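Local coordinates for dihydrolipoyl dehydrogenase (Elizabethkingia anophelis NUHP1, PDB 6UZI), which probably catalyses the NAD+-dependent oxidation of dihydrolipoyl groups on carrier proteins, using bound FAD and a redox-active disulfide, at residues A[393-398]-A[454-459]; A[363-368]-A[420-425]; A[412-417]-A[442-447]. One frame throughout, in Å; residues are numbered along the deposited sequence.

Contact 1. Residues A[393-398]-A[454-459]. With ZN (zinc ion), chain F.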
loop_
_atom_site.group_PDB
_atom_site.type_symbol
_atom_site.label_atom_id
_atom_site.label_comp_id
_atom_site.label_asym_id
_atom_site.label_seq_id
_atom_site.Cartn_x
_atom_site.Cartn_y
_atom_site.Cartn_z
ATOM N N GLY A 393 0.446 -13.719 -6.309
ATOM C CA GLY A 393 -0.428 -13.575 -7.460
ATOM C C GLY A 393 -0.659 -12.127 -7.835
ATOM O O GLY A 393 -0.797 -11.801 -9.016
ATOM N N ARG A 394 -0.710 -11.244 -6.836
ATOM C CA ARG A 394 -0.851 -9.819 -7.112
ATOM C C ARG A 394 0.329 -9.288 -7.923
ATOM O O ARG A 394 0.140 -8.509 -8.866
ATOM C CB ARG A 394 -0.998 -9.047 -5.800
ATOM C CG ARG A 394 -1.399 -7.599 -5.982
ATOM C CD ARG A 394 -2.785 -7.508 -6.589
ATOM N NE ARG A 394 -3.144 -6.151 -6.989
ATOM C CZ ARG A 394 -3.003 -5.676 -8.223
ATOM N NH1 ARG A 394 -2.506 -6.449 -9.179
ATOM N NH2 ARG A 394 -3.361 -4.432 -8.503
ATOM N N SER A 395 1.554 -9.714 -7.587
ATOM C CA SER A 395 2.730 -9.241 -8.316
ATOM C C SER A 395 2.749 -9.760 -9.746
ATOM O O SER A 395 3.151 -9.039 -10.667
ATOM C CB SER A 395 4.008 -9.658 -7.598
ATOM O OG SER A 395 3.949 -9.335 -6.225
ATOM N N ARG A 396 2.336 -11.012 -9.954
ATOM C CA ARG A 396 2.275 -11.536 -11.313
ATOM C C ARG A 396 1.298 -10.735 -12.165
ATOM O O ARG A 396 1.532 -10.521 -13.359
ATOM C CB ARG A 396 1.878 -13.010 -11.300
ATOM C CG ARG A 396 2.998 -13.978 -10.974
ATOM C CD ARG A 396 2.453 -15.397 -10.856
ATOM N NE ARG A 396 3.484 -16.377 -10.524
ATOM C CZ ARG A 396 3.535 -17.041 -9.374
ATOM N NH1 ARG A 396 4.512 -17.914 -9.157
ATOM N NH2 ARG A 396 2.604 -16.842 -8.445
ATOM N N ALA A 397 0.193 -10.283 -11.569
ATOM C CA ALA A 397 -0.815 -9.574 -12.345
ATOM C C ALA A 397 -0.355 -8.173 -12.722
ATOM O O ALA A 397 -0.709 -7.680 -13.800
ATOM C CB ALA A 397 -2.132 -9.515 -11.575
ATOM N N SER A 398 0.420 -7.516 -11.858
ATOM C CA SER A 398 0.873 -6.150 -12.098
ATOM C C SER A 398 2.259 -6.059 -12.729
ATOM O O SER A 398 2.636 -4.976 -13.186
ATOM C CB SER A 398 0.883 -5.353 -10.787
ATOM O OG SER A 398 2.010 -5.694 -9.991
ATOM N N PRO A 454 -6.150 -10.946 -3.554
ATOM C CA PRO A 454 -4.687 -10.863 -3.635
ATOM C C PRO A 454 -4.128 -9.472 -3.319
ATOM O O PRO A 454 -4.568 -8.494 -3.915
ATOM C CB PRO A 454 -4.417 -11.229 -5.089
ATOM C CG PRO A 454 -5.612 -10.689 -5.819
ATOM C CD PRO A 454 -6.780 -10.796 -4.880
ATOM N N THR A 455 -3.176 -9.385 -2.389
ATOM C CA THR A 455 -2.518 -8.129 -2.057
ATOM C C THR A 455 -1.035 -8.380 -1.862
ATOM O O THR A 455 -0.591 -9.518 -1.705
ATOM C CB THR A 455 -3.085 -7.490 -0.790
ATOM O OG1 THR A 455 -2.947 -8.410 0.298
ATOM C CG2 THR A 455 -4.546 -7.112 -0.977
ATOM N N TYR A 456 -0.258 -7.296 -1.858
ATOM C CA TYR A 456 1.169 -7.434 -1.597
ATOM C C TYR A 456 1.435 -7.773 -0.137
ATOM O O TYR A 456 2.462 -8.387 0.176
ATOM C CB TYR A 456 1.900 -6.157 -1.998
ATOM C CG TYR A 456 1.766 -5.848 -3.466
ATOM C CD1 TYR A 456 1.023 -4.752 -3.900
ATOM C CD2 TYR A 456 2.340 -6.679 -4.423
ATOM C CE1 TYR A 456 0.881 -4.476 -5.245
ATOM C CE2 TYR A 456 2.205 -6.407 -5.775
ATOM C CZ TYR A 456 1.475 -5.305 -6.180
ATOM O OH TYR A 456 1.334 -5.036 -7.520
ATOM N N THR A 457 0.518 -7.400 0.765
ATOM C CA THR A 457 0.707 -7.675 2.186
ATOM C C THR A 457 0.656 -9.164 2.508
ATOM O O THR A 457 1.127 -9.564 3.579
ATOM C CB THR A 457 -0.346 -6.939 3.022
ATOM O OG1 THR A 457 -1.660 -7.297 2.580
ATOM C CG2 THR A 457 -0.167 -5.428 2.898
ATOM N N GLU A 458 0.133 -9.998 1.601
ATOM C CA GLU A 458 0.159 -11.438 1.845
ATOM C C GLU A 458 1.585 -11.940 1.978
ATOM O O GLU A 458 1.824 -12.961 2.632
ATOM C CB GLU A 458 -0.561 -12.197 0.726
ATOM C CG GLU A 458 -2.025 -11.860 0.570
ATOM C CD GLU A 458 -2.767 -12.861 -0.286
ATOM O OE1 GLU A 458 -2.787 -12.686 -1.523
ATOM O OE2 GLU A 458 -3.330 -13.824 0.277
ATOM N N ALA A 459 2.545 -11.231 1.376
ATOM C CA ALA A 459 3.943 -11.600 1.550
ATOM C C ALA A 459 4.377 -11.434 2.995
ATOM O O ALA A 459 5.201 -12.213 3.488
ATOM C CB ALA A 459 4.830 -10.760 0.634
HETATM ZN ZN ZN F . -3.455 -15.799 -0.627
HETATM O O HOH W 1 -0.850 -12.018 -4.118
#

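Contact 2. Residues A[363-368]-A[420-425]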
loop_
_atom_site.group_PDB
_atom_site.type_symbol
_atom_site.label_atom_id
_atom_site.label_comp_id
_atom_site.label_asym_id
_atom_site.label_seq_id
_atom_site.Cartn_x
_atom_site.Cartn_y
_atom_site.Cartn_z
ATOM N N PRO A 363 11.158 -1.097 -6.939
ATOM C CA PRO A 363 10.276 -1.261 -5.772
ATOM C C PRO A 363 10.628 -0.365 -4.594
ATOM O O PRO A 363 11.772 0.061 -4.456
ATOM C CB PRO A 363 10.480 -2.728 -5.391
ATOM C CG PRO A 363 11.858 -3.027 -5.842
ATOM C CD PRO A 363 12.004 -2.285 -7.139
ATOM N N GLU A 364 9.635 -0.060 -3.770
ATOM C CA GLU A 364 9.889 0.705 -2.559
ATOM C C GLU A 364 10.608 -0.157 -1.524
ATOM O O GLU A 364 10.500 -1.386 -1.517
ATOM C CB GLU A 364 8.577 1.240 -1.996
ATOM C CG GLU A 364 8.010 2.424 -2.774
ATOM C CD GLU A 364 6.518 2.642 -2.528
ATOM O OE1 GLU A 364 5.903 1.863 -1.756
ATOM O OE2 GLU A 364 5.963 3.601 -3.107
ATOM N N VAL A 365 11.346 0.511 -0.642
ATOM C CA VAL A 365 12.114 -0.123 0.423
ATOM C C VAL A 365 11.665 0.479 1.747
ATOM O O VAL A 365 11.535 1.703 1.866
ATOM C CB VAL A 365 13.628 0.080 0.226
ATOM C CG1 VAL A 365 14.424 -0.688 1.279
ATOM C CG2 VAL A 365 14.045 -0.320 -1.170
ATOM N N ALA A 366 11.436 -0.372 2.737
ATOM C CA ALA A 366 11.001 0.111 4.035
ATOM C C ALA A 366 11.487 -0.848 5.105
ATOM O O ALA A 366 11.511 -2.062 4.891
ATOM C CB ALA A 366 9.481 0.252 4.096
ATOM N N GLY A 367 11.887 -0.299 6.241
ATOM C CA GLY A 367 12.303 -1.117 7.363
ATOM C C GLY A 367 11.866 -0.493 8.670
ATOM O O GLY A 367 11.753 0.730 8.795
ATOM N N VAL A 368 11.610 -1.359 9.652
ATOM C CA VAL A 368 11.309 -0.923 11.008
ATOM C C VAL A 368 11.878 -1.962 11.962
ATOM O O VAL A 368 11.972 -3.147 11.631
ATOM C CB VAL A 368 9.793 -0.701 11.240
ATOM C CG1 VAL A 368 9.031 -2.006 11.211
ATOM C CG2 VAL A 368 9.550 0.046 12.544
ATOM N N HIS A 420 11.625 -6.077 7.400
ATOM C CA HIS A 420 12.395 -5.391 6.365
ATOM C C HIS A 420 11.867 -5.778 4.992
ATOM O O HIS A 420 11.886 -6.956 4.623
ATOM C CB HIS A 420 13.882 -5.728 6.509
ATOM C CG HIS A 420 14.425 -5.427 7.874
ATOM N ND1 HIS A 420 14.787 -4.159 8.271
ATOM C CD2 HIS A 420 14.640 -6.230 8.944
ATOM C CE1 HIS A 420 15.218 -4.194 9.520
ATOM N NE2 HIS A 420 15.135 -5.437 9.953
ATOM N N MET A 421 11.435 -4.782 4.224
ATOM C CA MET A 421 10.686 -4.999 2.998
ATOM C C MET A 421 11.367 -4.327 1.820
ATOM O O MET A 421 11.900 -3.218 1.939
ATOM C CB MET A 421 9.260 -4.442 3.103
ATOM C CG MET A 421 8.538 -4.713 4.398
ATOM S SD MET A 421 6.883 -4.002 4.288
ATOM C CE MET A 421 6.159 -4.613 5.812
ATOM N N ILE A 422 11.336 -5.003 0.679
ATOM C CA ILE A 422 11.580 -4.365 -0.603
ATOM C C ILE A 422 10.596 -4.982 -1.586
ATOM O O ILE A 422 10.537 -6.207 -1.721
ATOM C CB ILE A 422 13.038 -4.520 -1.080
ATOM C CG1 ILE A 422 13.224 -3.872 -2.449
ATOM C CG2 ILE A 422 13.477 -5.983 -1.099
ATOM C CD1 ILE A 422 14.655 -3.756 -2.842
ATOM N N GLY A 423 9.777 -4.149 -2.212
ATOM C CA GLY A 423 8.731 -4.651 -3.077
ATOM C C GLY A 423 7.738 -3.554 -3.375
ATOM O O GLY A 423 7.864 -2.426 -2.893
ATOM N N ALA A 424 6.741 -3.910 -4.185
ATOM C CA ALA A 424 5.707 -2.950 -4.552
ATOM C C ALA A 424 4.960 -2.482 -3.312
ATOM O O ALA A 424 4.618 -3.280 -2.438
ATOM C CB ALA A 424 4.726 -3.574 -5.545
ATOM N N ARG A 425 4.725 -1.171 -3.238
ATOM C CA ARG A 425 3.939 -0.530 -2.185
ATOM C C ARG A 425 4.527 -0.736 -0.788
ATOM O O ARG A 425 3.804 -0.645 0.213
ATOM C CB ARG A 425 2.483 -1.010 -2.206
ATOM C CG ARG A 425 1.780 -0.815 -3.518
ATOM C CD ARG A 425 0.330 -1.260 -3.421
ATOM N NE ARG A 425 -0.406 -0.929 -4.636
ATOM C CZ ARG A 425 -1.729 -0.943 -4.730
ATOM N NH1 ARG A 425 -2.465 -1.251 -3.670
ATOM N NH2 ARG A 425 -2.316 -0.612 -5.878
#

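Contact 3. Residues A[412-417]-A[442-447]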
loop_
_atom_site.group_PDB
_atom_site.type_symbol
_atom_site.label_atom_id
_atom_site.label_comp_id
_atom_site.label_asym_id
_atom_site.label_seq_id
_atom_site.Cartn_x
_atom_site.Cartn_y
_atom_site.Cartn_z
ATOM N N LYS A 412 13.153 -17.595 21.232
ATOM C CA LYS A 412 12.471 -18.206 22.369
ATOM C C LYS A 412 11.010 -17.770 22.447
ATOM O O LYS A 412 10.124 -18.600 22.672
ATOM C CB LYS A 412 13.210 -17.884 23.674
ATOM N N THR A 413 10.731 -16.473 22.286
ATOM C CA THR A 413 9.382 -15.964 22.498
ATOM C C THR A 413 8.590 -15.751 21.215
ATOM O O THR A 413 7.379 -15.517 21.295
ATOM C CB THR A 413 9.419 -14.647 23.284
ATOM O OG1 THR A 413 9.914 -13.596 22.441
ATOM C CG2 THR A 413 10.289 -14.788 24.510
ATOM N N ASP A 414 9.236 -15.815 20.047
ATOM C CA ASP A 414 8.636 -15.589 18.729
ATOM C C ASP A 414 8.242 -14.133 18.501
ATOM O O ASP A 414 7.605 -13.814 17.482
ATOM C CB ASP A 414 7.424 -16.509 18.493
ATOM C CG ASP A 414 7.100 -16.696 17.011
ATOM O OD1 ASP A 414 8.039 -16.694 16.183
ATOM O OD2 ASP A 414 5.908 -16.872 16.675
ATOM N N GLU A 415 8.612 -13.231 19.407
ATOM C CA GLU A 415 8.270 -11.828 19.228
ATOM C C GLU A 415 9.032 -11.252 18.045
ATOM O O GLU A 415 10.247 -11.435 17.922
ATOM C CB GLU A 415 8.585 -11.037 20.493
ATOM C CG GLU A 415 8.331 -9.548 20.362
ATOM C CD GLU A 415 8.614 -8.785 21.647
ATOM O OE1 GLU A 415 9.016 -9.415 22.652
ATOM O OE2 GLU A 415 8.399 -7.556 21.660
ATOM N N ILE A 416 8.310 -10.541 17.182
ATOM C CA ILE A 416 8.920 -9.896 16.030
ATOM C C ILE A 416 9.847 -8.783 16.497
ATOM O O ILE A 416 9.435 -7.874 17.231
ATOM C CB ILE A 416 7.836 -9.352 15.092
ATOM C CG1 ILE A 416 7.058 -10.502 14.447
ATOM C CG2 ILE A 416 8.445 -8.412 14.063
ATOM C CD1 ILE A 416 5.931 -10.050 13.565
ATOM N N LEU A 417 11.107 -8.842 16.061
ATOM C CA LEU A 417 12.099 -7.841 16.428
ATOM C C LEU A 417 12.423 -6.855 15.308
ATOM O O LEU A 417 12.929 -5.767 15.597
ATOM C CB LEU A 417 13.389 -8.532 16.892
ATOM C CG LEU A 417 13.259 -9.512 18.060
ATOM C CD1 LEU A 417 14.601 -10.136 18.362
ATOM C CD2 LEU A 417 12.733 -8.811 19.300
ATOM N N SER A 442 3.888 -11.427 17.881
ATOM C CA SER A 442 4.765 -12.513 17.487
ATOM C C SER A 442 4.580 -12.819 16.005
ATOM O O SER A 442 3.605 -12.399 15.374
ATOM C CB SER A 442 4.479 -13.757 18.327
ATOM O OG SER A 442 3.229 -14.309 17.964
ATOM N N ALA A 443 5.545 -13.556 15.446
ATOM C CA ALA A 443 5.405 -14.010 14.066
ATOM C C ALA A 443 4.149 -14.859 13.904
ATOM O O ALA A 443 3.441 -14.757 12.897
ATOM C CB ALA A 443 6.644 -14.796 13.640
ATOM N N GLU A 444 3.845 -15.684 14.905
ATOM C CA GLU A 444 2.628 -16.479 14.867
ATOM C C GLU A 444 1.390 -15.588 14.855
ATOM O O GLU A 444 0.405 -15.893 14.170
ATOM C CB GLU A 444 2.604 -17.425 16.065
ATOM C CG GLU A 444 1.389 -18.322 16.129
ATOM C CD GLU A 444 1.483 -19.276 17.282
ATOM O OE1 GLU A 444 2.467 -19.168 18.047
ATOM O OE2 GLU A 444 0.584 -20.128 17.427
ATOM N N ASP A 445 1.413 -14.491 15.618
ATOM C CA ASP A 445 0.271 -13.580 15.637
ATOM C C ASP A 445 -0.055 -13.091 14.235
ATOM O O ASP A 445 -1.200 -13.192 13.777
ATOM C CB ASP A 445 0.550 -12.389 16.553
ATOM C CG ASP A 445 0.473 -12.744 18.024
ATOM O OD1 ASP A 445 -0.133 -13.786 18.365
ATOM O OD2 ASP A 445 1.011 -11.966 18.841
ATOM N N ILE A 446 0.950 -12.566 13.535
ATOM C CA ILE A 446 0.743 -12.042 12.191
ATOM C C ILE A 446 0.387 -13.163 11.225
ATOM O O ILE A 446 -0.422 -12.978 10.309
ATOM C CB ILE A 446 1.995 -11.265 11.743
ATOM C CG1 ILE A 446 2.228 -10.094 12.694
ATOM C CG2 ILE A 446 1.866 -10.780 10.302
ATOM C CD1 ILE A 446 1.018 -9.190 12.845
ATOM N N ALA A 447 0.971 -14.345 11.423
ATOM C CA ALA A 447 0.718 -15.460 10.522
ATOM C C ALA A 447 -0.735 -15.922 10.543
ATOM O O ALA A 447 -1.214 -16.466 9.543
ATOM C CB ALA A 447 1.629 -16.628 10.893
#

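Contact 1. Residues A[393-398]-A[454-459]
R394 lays its aliphatic chain across the ring of Y456, with CG over one face and somewhat toward the rim, 3.8 Å from the ring centroid. This is a CH-pi contact, and the first torsion sets it up: CG stands anti to the backbone N (chi1 -170°), which carries the chain over the tyrosine. A bend at chi2 then takes the guanidinium onward, its plane only 19° from that of the ring, to a salt bridge between NH1 and D63 of the second subunit. Arginine suits this place because its methylenes can cover an aromatic face while its charge reaches the other chain. R394 CD passes 3.4 Å from P454 O, a carbonyl that accepts a hydrogen bond from Y360 of the second subunit. At the ring's edge, in its plane, S395 OG lies 3.4 Å from Y456 CE2 and bonds to M389 O, while S398 OG, also bonded to D400 N, shares a 2.6 Å hydrogen bond with Y456 OH. The cis-proline P454 follows H453, the predicted proton acceptor, in the His-Pro sequence characteristic of this disulfide oxidoreductase family; it packs on C55 of the second subunit and touches the FAD beside that redox-active disulfide. Beyond it, a type I turn from T455 to E458 leads into helix 458-469. A water accepts from R394 N at 2.8 Å and donates a weak bond to E458 OE1. The other carboxylate oxygen, E458 OE2, binds the zinc ion at 2.2 Å; H453 ND1 and E333 of the second subunit are the further ligands.

Contact 2. Residues A[363-368]-A[420-425]
M421 N gives its hydrogen to A366 O at 2.8 Å. The same two residues are joined a second time by A366 N to M421 O at 3.0 Å, so A366 and M421 form an antiparallel hydrogen-bonded pair. Two residues along, G423 N meets E364 O at 2.9 Å. Between these bonds lies the non-hydrogen-bonded pair V365 and I422, whose alpha carbons make CH...O contacts: I422 CA stands 3.3 Å from E364 O, and V365 CA faces M421 O. Their branched side chains lie side by side and point the same way, V365 CG2 being 3.9 Å from I422 CG1. P363 CG packs on that same isoleucine atom at 3.8 Å. I422 CG1, anti to the backbone N (chi1 178°), is thus within contact distance of both neighbours. Beta-branched and ring residues make a compact apolar surface, which helix 223-236 covers. H420 lies on this face too, beside G367, which has no side chain to obstruct the ring, and its NE2 bonds to K370 O. On the face of E364, A366 and M421 runs helix 426-438, against which the small A366 packs. The extended E364 reaches the start of that helix, where OE1 accepts from A427 N; across the dimer interface, OE2 pairs with R425 NH1 of the second subunit in a salt bridge. Strands 364-369 and 416-423 are neighbouring inner strands of the antiparallel five-stranded sheet of the dimerisation domain, which carries helix 426-438 of the same domain on one face.

Contact 3. Residues A[412-417]-A[442-447]
D414 holds the first turn of helix 443-447 with two acceptors, one from its backbone and one from its side chain. D414 O receives A443 N at 2.9 Å, nearly in line with the carbonyl, and OD2 receives E444 N at 3.0 Å on its syn side, though 33° out of the carboxylate plane. Because CG is anti to the backbone N (chi1 -158°), the carboxylate extends over the helix start, with D414 OD1 3.5 Å from A443 CB. Alongside these bonds I416 supplies the apolar part: CG1 rests 3.6 Å from A443 N, and CD1 meets I446 CG1 at 3.8 Å, the two chains crossing at about a right angle. The turn is fixed from within by a capping box. S442 OG accepts from D445 N at 3.0 Å, and S442 N donates to D445 OD2 at 3.1 Å, from above the carboxylate plane. An aspartate suits amides exposed at a helix N-terminus, and the helix end would be expected to favour its negative charge; K383, in a salt bridge with D414 OD1, would offset the nearby E444. T468 OG1 also bonds to D414 OD2. On the strand side, D414 has the positive phi of 69° common in tight turns, just before strand 416-423. That strand lies beside strand 404-410, while I446 packs on A464 of helix 458-469 and on E432 and A436 of helix 426-438.

In the fold
All three contacts belong to the C-terminal dimerisation region, and each touches the second subunit. Contacts 1 and 2 have centres 14 Å apart and meet directly: Y456 CD1 packs 3.6 Å from R425 CD, and Y456 CZ lies 3.7 Å from A424 CB. Contacts 2 and 3 use opposite ends of strand 416-423, with centres 20 Å apart. Contact 3, nested within the chain loop closed by contact 1, leads toward helix 458-469. Contact 1 is nearest the chemistry: the side chain of P454 lies about 4 Å from the FAD at the second subunit's disulfide, and E458 binds zinc. The side chain of E364 is about 10 Å from a bound FAD, that of I446 about 13 Å from zinc.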